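Local coordinates for glutathione uptake transporter (Shewanella oneidensis, PDB 4UVM), which is a membrane transporter of the proton-coupled oligopeptide family and probably carries small peptides across the membrane, at residues A[165-170]-A[336-342]. Numbering follows the deposited sequence.
Sequences SLSMPL and EPAMMQA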
loop_
_atom_site.group_PDB
_atom_site.type_symbol
_atom_site.label_atom_id
_atom_site.label_comp_id
_atom_site.label_asym_id
_atom_site.label_seq_id
_atom_site.Cartn_x
_atom_site.Cartn_y
_atom_site.Cartn_z
ATOM N N SER A 165 -15.561 9.768 -0.247
ATOM C CA SER A 165 -15.217 10.213 -1.593
ATOM C C SER A 165 -16.286 11.138 -2.171
ATOM O O SER A 165 -16.026 11.896 -3.104
ATOM C CB SER A 165 -15.022 9.014 -2.521
ATOM O OG SER A 165 -14.004 8.154 -2.045
ATOM N N LEU A 166 -17.491 11.064 -1.620
ATOM C CA LEU A 166 -18.606 11.862 -2.109
ATOM C C LEU A 166 -18.731 13.171 -1.348
ATOM O O LEU A 166 -18.812 14.243 -1.939
ATOM C CB LEU A 166 -19.915 11.077 -1.995
ATOM C CG LEU A 166 -20.041 9.772 -2.777
ATOM C CD1 LEU A 166 -21.415 9.152 -2.558
ATOM C CD2 LEU A 166 -19.785 10.014 -4.253
ATOM N N SER A 167 -18.742 13.067 -0.026
ATOM C CA SER A 167 -19.037 14.199 0.838
ATOM C C SER A 167 -17.884 15.192 0.996
ATOM O O SER A 167 -18.109 16.400 1.053
ATOM C CB SER A 167 -19.467 13.679 2.210
ATOM O OG SER A 167 -18.657 12.588 2.607
ATOM N N MET A 168 -16.657 14.686 1.080
ATOM C CA MET A 168 -15.491 15.532 1.357
ATOM C C MET A 168 -15.088 16.504 0.240
ATOM O O MET A 168 -14.634 17.610 0.539
ATOM C CB MET A 168 -14.284 14.661 1.722
ATOM C CG MET A 168 -14.486 13.873 2.999
ATOM S SD MET A 168 -15.023 14.951 4.340
ATOM C CE MET A 168 -15.634 13.734 5.508
ATOM N N PRO A 169 -15.220 16.101 -1.043
ATOM C CA PRO A 169 -15.009 17.108 -2.091
ATOM C C PRO A 169 -15.979 18.278 -1.995
ATOM O O PRO A 169 -15.587 19.424 -2.210
ATOM C CB PRO A 169 -15.252 16.326 -3.381
ATOM C CG PRO A 169 -14.878 14.946 -3.039
ATOM C CD PRO A 169 -15.313 14.747 -1.619
ATOM N N LEU A 170 -17.235 17.973 -1.684
ATOM C CA LEU A 170 -18.273 18.988 -1.545
ATOM C C LEU A 170 -18.032 19.879 -0.333
ATOM O O LEU A 170 -18.253 21.087 -0.385
ATOM C CB LEU A 170 -19.646 18.328 -1.443
ATOM C CG LEU A 170 -20.123 17.658 -2.726
ATOM C CD1 LEU A 170 -21.462 16.975 -2.517
ATOM C CD2 LEU A 170 -20.206 18.693 -3.833
ATOM N N GLU A 336 -17.790 16.887 -8.757
ATOM C CA GLU A 336 -16.374 17.152 -8.531
ATOM C C GLU A 336 -15.554 15.937 -8.958
ATOM O O GLU A 336 -15.944 14.802 -8.686
ATOM C CB GLU A 336 -16.113 17.480 -7.061
ATOM C CG GLU A 336 -16.725 18.790 -6.592
ATOM C CD GLU A 336 -15.855 19.989 -6.924
ATOM O OE1 GLU A 336 -14.690 20.014 -6.474
ATOM O OE2 GLU A 336 -16.327 20.901 -7.637
ATOM N N PRO A 337 -14.415 16.174 -9.626
ATOM C CA PRO A 337 -13.562 15.100 -10.155
ATOM C C PRO A 337 -13.142 14.072 -9.102
ATOM O O PRO A 337 -12.936 12.904 -9.435
ATOM C CB PRO A 337 -12.340 15.857 -10.684
ATOM C CG PRO A 337 -12.853 17.212 -11.012
ATOM C CD PRO A 337 -13.888 17.508 -9.963
ATOM N N ALA A 338 -13.026 14.502 -7.850
ATOM C CA ALA A 338 -12.570 13.623 -6.777
ATOM C C ALA A 338 -13.607 12.561 -6.419
ATOM O O ALA A 338 -13.284 11.572 -5.765
ATOM C CB ALA A 338 -12.213 14.443 -5.547
ATOM N N MET A 339 -14.850 12.766 -6.846
ATOM C CA MET A 339 -15.929 11.833 -6.530
ATOM C C MET A 339 -15.824 10.531 -7.318
ATOM O O MET A 339 -16.533 9.570 -7.033
ATOM C CB MET A 339 -17.293 12.468 -6.800
ATOM C CG MET A 339 -17.577 13.745 -6.033
ATOM S SD MET A 339 -19.312 14.215 -6.191
ATOM C CE MET A 339 -19.222 15.965 -5.857
ATOM N N MET A 340 -14.947 10.507 -8.314
ATOM C CA MET A 340 -14.759 9.315 -9.130
ATOM C C MET A 340 -14.115 8.191 -8.331
ATOM O O MET A 340 -14.206 7.017 -8.702
ATOM C CB MET A 340 -13.917 9.642 -10.361
ATOM C CG MET A 340 -14.612 10.576 -11.325
ATOM S SD MET A 340 -16.183 9.889 -11.875
ATOM C CE MET A 340 -15.626 8.651 -13.033
ATOM N N GLN A 341 -13.465 8.560 -7.231
ATOM C CA GLN A 341 -12.821 7.598 -6.352
ATOM C C GLN A 341 -13.829 6.699 -5.647
ATOM O O GLN A 341 -13.475 5.635 -5.145
ATOM C CB GLN A 341 -11.967 8.322 -5.315
ATOM C CG GLN A 341 -10.859 9.167 -5.896
ATOM C CD GLN A 341 -9.962 9.742 -4.823
ATOM O OE1 GLN A 341 -9.824 10.958 -4.700
ATOM N NE2 GLN A 341 -9.341 8.868 -4.038
ATOM N N ALA A 342 -15.082 7.137 -5.603
ATOM C CA ALA A 342 -16.139 6.363 -4.963
ATOM C C ALA A 342 -16.507 5.144 -5.803
ATOM O O ALA A 342 -17.153 4.215 -5.318
ATOM C CB ALA A 342 -17.363 7.232 -4.723
#
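Pro169 kinks the helix of 165-170: with no amide hydrogen to give, it leaves the carbonyl of Ser165, one turn earlier, without its usual helical partner. Met339 of the 3-10 segment 337-342 meets that oxygen with its backbone, CA lying 3.4 Å from Ser165 O in a CH···O contact. Extended beyond CB (m, then t, t), the unbranched side chain of Met339 runs along the helix until its CE lies 3.5 Å from Leu170 CD2. Leu170 and Leu166 both adopt the mt rotamer, which brings their ends nearer although neither CB points across; Leu166 CD2 thus lies 3.7 Å from Ala342 CB. Small side chains let the backbones come near at Ser165 and Ala342, whose CB atoms are 3.7 Å apart, while the m rotamer of Ser165 lets its hydroxyl hydrogen-bond back to Ser161 O within the helix. The compact ring of Pro169 packs by CG against Ala338 CB at 3.7 Å. Glu336 lends its aliphatic part, its CB 4.0 Å from Pro169 CB, and its carboxylate makes a weak, long ion pair with Lys173. Helix 143-175 of the N-terminal bundle here meets the loop leading into helix 343-366 of the C-terminal bundle, an interbundle contact characteristic of the major facilitator fold.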